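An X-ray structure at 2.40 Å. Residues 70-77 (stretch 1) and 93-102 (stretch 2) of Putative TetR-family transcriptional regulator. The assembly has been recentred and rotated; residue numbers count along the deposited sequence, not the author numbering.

Stretch 1, residues 70-77: AVVTAAVT
Stretch 2, residues 93-102: AVALGLWDAT

Two helices of one chain, 70-76 and 93-102, pack with axes 8.3 Å apart at closest approach and N-to-C directions 130° apart, burying 311 Å² in all. Both are regular α-helices (phi near -65°, psi near -45°, except at Thr102, where psi is -14°) held by i to i-4 backbone hydrogen bonds; no hydrogen bond of any kind crosses between the stretches, and the side chains that meet are apolar. Along stretch 2, Ala93 points sideways and makes no contact. Val94 (chi1 t) meets Val76 (chi1 t), CG2 of Val94 being 4.2 Å from CG1 of Val76. Ala95 points away, and the end of Leu96 (m, t) also leads away. Gly97 marks the register: its CA lies 4.5 Å from Val76 CA and its O 3.5 Å from Ala75 CB. An ideal CB on Gly97 would point into the contact, 3.0 Å from Val76 CA and 3.2 Å from Ala75 O, so the bare backbone permits this close approach. Leu98 (m, t) starts sideways but its end comes nearer, placing CD2 3.8 Å from Val72 CG1 (chi1 t) and 4.3 Å from Val76 CG2. Trp99 (chi1 t, chi2 -82°) and Asp100 (chi1 m) do not touch stretch 1; the Asp100 carboxylate is hydrogen-bonded elsewhere in the structure. Ala101 points toward stretch 1, its CB 3.7 Å from Ala75 CB and 4.0 Å from Val71 CG1 (chi1 154°, t). Thr102 (chi1 p) turns back on its own helix, OG1 donating to Trp99 O at 3.1 Å.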

ATOM      1  N   ALA A  70       3.628  -2.041 -19.772  1.00 46.71           N
ATOM      2  CA  ALA A  70       2.697  -1.820 -20.874  1.00 45.78           C
ATOM      3  C   ALA A  70       1.322  -1.385 -20.370  1.00 45.78           C
ATOM      4  O   ALA A  70       0.719  -0.448 -20.893  1.00 46.53           O
ATOM      5  CB  ALA A  70       2.572  -3.088 -21.711  1.00 46.08           C
ATOM      6  N   VAL A  71       0.826  -2.078 -19.357  1.00 45.89           N
ATOM      7  CA  VAL A  71      -0.472  -1.763 -18.783  1.00 46.68           C
ATOM      8  C   VAL A  71      -0.488  -0.373 -18.136  1.00 46.44           C
ATOM      9  O   VAL A  71      -1.430   0.391 -18.315  1.00 46.20           O
ATOM     10  CB  VAL A  71      -0.867  -2.832 -17.734  1.00 46.61           C
ATOM     11  CG1 VAL A  71      -1.828  -2.244 -16.710  1.00 46.68           C
ATOM     12  CG2 VAL A  71      -1.506  -4.019 -18.442  1.00 47.27           C
ATOM     13  N   VAL A  72       0.562  -0.059 -17.386  1.00 45.86           N
ATOM     14  CA  VAL A  72       0.664   1.227 -16.712  1.00 45.63           C
ATOM     15  C   VAL A  72       0.739   2.377 -17.718  1.00 47.11           C
ATOM     16  O   VAL A  72      -0.000   3.361 -17.607  1.00 48.27           O
ATOM     17  CB  VAL A  72       1.895   1.246 -15.777  1.00 43.59           C
ATOM     18  CG1 VAL A  72       2.155   2.649 -15.262  1.00 42.26           C
ATOM     19  CG2 VAL A  72       1.661   0.292 -14.610  1.00 40.54           C
ATOM     20  N   THR A  73       1.624   2.248 -18.699  1.00 47.11           N
ATOM     21  CA  THR A  73       1.788   3.267 -19.723  1.00 48.08           C
ATOM     22  C   THR A  73       0.480   3.537 -20.445  1.00 49.35           C
ATOM     23  O   THR A  73       0.107   4.687 -20.673  1.00 50.28           O
ATOM     24  CB  THR A  73       2.827   2.838 -20.779  1.00 48.78           C
ATOM     25  OG1 THR A  73       4.135   2.832 -20.197  1.00 50.54           O
ATOM     26  CG2 THR A  73       2.812   3.788 -21.967  1.00 48.33           C
ATOM     27  N   ALA A  74      -0.218   2.469 -20.808  1.00 50.96           N
ATOM     28  CA  ALA A  74      -1.475   2.603 -21.537  1.00 51.09           C
ATOM     29  C   ALA A  74      -2.544   3.292 -20.704  1.00 51.22           C
ATOM     30  O   ALA A  74      -3.268   4.154 -21.203  1.00 51.85           O
ATOM     31  CB  ALA A  74      -1.967   1.227 -22.002  1.00 49.52           C
ATOM     32  N   ALA A  75      -2.634   2.924 -19.432  1.00 50.99           N
ATOM     33  CA  ALA A  75      -3.643   3.503 -18.553  1.00 51.79           C
ATOM     34  C   ALA A  75      -3.393   4.972 -18.224  1.00 52.72           C
ATOM     35  O   ALA A  75      -4.297   5.806 -18.314  1.00 52.31           O
ATOM     36  CB  ALA A  75      -3.732   2.694 -17.271  1.00 52.02           C
ATOM     37  N   VAL A  76      -2.161   5.283 -17.839  1.00 53.38           N
ATOM     38  CA  VAL A  76      -1.793   6.641 -17.470  1.00 53.83           C
ATOM     39  C   VAL A  76      -1.899   7.654 -18.601  1.00 54.43           C
ATOM     40  O   VAL A  76      -2.258   8.806 -18.371  1.00 55.34           O
ATOM     41  CB  VAL A  76      -0.361   6.681 -16.896  1.00 52.81           C
ATOM     42  CG1 VAL A  76       0.098   8.119 -16.722  1.00 52.14           C
ATOM     43  CG2 VAL A  76      -0.328   5.948 -15.570  1.00 52.53           C
ATOM     44  N   THR A  77      -1.590   7.235 -19.820  1.00 55.75           N
ATOM     45  CA  THR A  77      -1.644   8.153 -20.954  1.00 57.01           C
ATOM     46  C   THR A  77      -2.954   8.014 -21.726  1.00 58.16           C
ATOM     47  O   THR A  77      -3.166   8.694 -22.731  1.00 58.68           O
ATOM     48  CB  THR A  77      -0.444   7.922 -21.917  1.00 56.56           C
ATOM     49  OG1 THR A  77      -0.408   6.552 -22.330  1.00 56.68           O
ATOM     50  CG2 THR A  77       0.874   8.260 -21.223  1.00 56.47           C
ATOM     51  N   ALA A  93      -4.930  12.465 -12.627  1.00 32.63           N
ATOM     52  CA  ALA A  93      -5.080  11.630 -13.817  1.00 33.92           C
ATOM     53  C   ALA A  93      -4.081  10.484 -13.727  1.00 35.06           C
ATOM     54  O   ALA A  93      -4.402   9.347 -14.073  1.00 37.46           O
ATOM     55  CB  ALA A  93      -4.832  12.441 -15.088  1.00 31.61           C
ATOM     56  N   VAL A  94      -2.869  10.772 -13.261  1.00 34.74           N
ATOM     57  CA  VAL A  94      -1.880   9.712 -13.128  1.00 34.34           C
ATOM     58  C   VAL A  94      -2.363   8.684 -12.111  1.00 34.03           C
ATOM     59  O   VAL A  94      -2.320   7.487 -12.372  1.00 35.66           O
ATOM     60  CB  VAL A  94      -0.518  10.238 -12.665  1.00 34.41           C
ATOM     61  CG1 VAL A  94       0.401   9.055 -12.355  1.00 33.96           C
ATOM     62  CG2 VAL A  94       0.089  11.106 -13.746  1.00 32.43           C
ATOM     63  N   ALA A  95      -2.837   9.158 -10.964  1.00 33.82           N
ATOM     64  CA  ALA A  95      -3.316   8.283  -9.893  1.00 33.98           C
ATOM     65  C   ALA A  95      -4.544   7.451 -10.305  1.00 35.61           C
ATOM     66  O   ALA A  95      -4.624   6.258  -9.997  1.00 35.73           O
ATOM     67  CB  ALA A  95      -3.629   9.118  -8.646  1.00 32.16           C
ATOM     68  N   LEU A  96      -5.501   8.070 -10.992  1.00 36.31           N
ATOM     69  CA  LEU A  96      -6.686   7.332 -11.442  1.00 37.06           C
ATOM     70  C   LEU A  96      -6.294   6.300 -12.488  1.00 37.04           C
ATOM     71  O   LEU A  96      -6.855   5.208 -12.529  1.00 35.82           O
ATOM     72  CB  LEU A  96      -7.733   8.274 -12.029  1.00 38.66           C
ATOM     73  CG  LEU A  96      -8.425   9.143 -10.984  1.00 42.05           C
ATOM     74  CD1 LEU A  96      -9.414  10.078 -11.675  1.00 42.39           C
ATOM     75  CD2 LEU A  96      -9.124   8.249  -9.960  1.00 41.54           C
ATOM     76  N   GLY A  97      -5.334   6.653 -13.340  1.00 38.15           N
ATOM     77  CA  GLY A  97      -4.865   5.714 -14.342  1.00 37.53           C
ATOM     78  C   GLY A  97      -4.346   4.490 -13.605  1.00 40.12           C
ATOM     79  O   GLY A  97      -4.665   3.362 -13.971  1.00 41.78           O
ATOM     80  N   LEU A  98      -3.559   4.701 -12.550  1.00 39.89           N
ATOM     81  CA  LEU A  98      -3.027   3.575 -11.790  1.00 40.52           C
ATOM     82  C   LEU A  98      -4.142   2.829 -11.056  1.00 40.88           C
ATOM     83  O   LEU A  98      -4.182   1.604 -11.052  1.00 40.88           O
ATOM     84  CB  LEU A  98      -1.961   4.055 -10.794  1.00 40.02           C
ATOM     85  CG  LEU A  98      -0.632   4.487 -11.432  1.00 40.68           C
ATOM     86  CD1 LEU A  98       0.310   5.006 -10.367  1.00 39.52           C
ATOM     87  CD2 LEU A  98      -0.009   3.296 -12.176  1.00 40.67           C
ATOM     88  N   TRP A  99      -5.049   3.574 -10.429  1.00 41.76           N
ATOM     89  CA  TRP A  99      -6.160   2.971  -9.703  1.00 41.11           C
ATOM     90  C   TRP A  99      -7.020   2.094 -10.618  1.00 41.69           C
ATOM     91  O   TRP A  99      -7.324   0.945 -10.285  1.00 40.74           O
ATOM     92  CB  TRP A  99      -7.027   4.064  -9.072  1.00 41.62           C
ATOM     93  CG  TRP A  99      -8.351   3.560  -8.546  1.00 44.31           C
ATOM     94  CD1 TRP A  99      -9.500   3.342  -9.269  1.00 45.63           C
ATOM     95  CD2 TRP A  99      -8.677   3.259  -7.181  1.00 44.19           C
ATOM     96  NE1 TRP A  99     -10.516   2.936  -8.433  1.00 45.56           N
ATOM     97  CE2 TRP A  99     -10.039   2.877  -7.149  1.00 44.94           C
ATOM     98  CE3 TRP A  99      -7.953   3.280  -5.985  1.00 44.39           C
ATOM     99  CZ2 TRP A  99     -10.689   2.523  -5.964  1.00 45.65           C
ATOM    100  CZ3 TRP A  99      -8.600   2.926  -4.805  1.00 44.45           C
ATOM    101  CH2 TRP A  99      -9.954   2.555  -4.804  1.00 47.11           C
ATOM    102  N   ASP A 100      -7.415   2.635 -11.768  1.00 41.40           N
ATOM    103  CA  ASP A 100      -8.233   1.885 -12.709  1.00 43.05           C
ATOM    104  C   ASP A 100      -7.483   0.687 -13.290  1.00 45.19           C
ATOM    105  O   ASP A 100      -8.073  -0.376 -13.521  1.00 46.10           O
ATOM    106  CB  ASP A 100      -8.722   2.793 -13.844  1.00 43.33           C
ATOM    107  CG  ASP A 100      -9.727   3.835 -13.367  1.00 45.82           C
ATOM    108  OD1 ASP A 100     -10.365   3.611 -12.310  1.00 47.27           O
ATOM    109  OD2 ASP A 100      -9.888   4.872 -14.048  1.00 46.72           O
ATOM    110  N   ALA A 101      -6.186   0.851 -13.531  1.00 45.03           N
ATOM    111  CA  ALA A 101      -5.397  -0.242 -14.076  1.00 45.27           C
ATOM    112  C   ALA A 101      -5.303  -1.408 -13.084  1.00 45.75           C
ATOM    113  O   ALA A 101      -5.468  -2.563 -13.472  1.00 45.82           O
ATOM    114  CB  ALA A 101      -3.989   0.253 -14.454  1.00 45.18           C
ATOM    115  N   THR A 102      -5.040  -1.124 -11.811  1.00 45.90           N
ATOM    116  CA  THR A 102      -4.922  -2.204 -10.833  1.00 47.38           C
ATOM    117  C   THR A 102      -6.288  -2.841 -10.578  1.00 49.56           C
ATOM    118  O   THR A 102      -6.401  -3.928 -10.012  1.00 48.85           O
ATOM    119  CB  THR A 102      -4.342  -1.700  -9.502  1.00 46.05           C
ATOM    120  OG1 THR A 102      -5.330  -0.930  -8.818  1.00 48.57           O
ATOM    121  CG2 THR A 102      -3.113  -0.840  -9.747  1.00 45.64           C
TER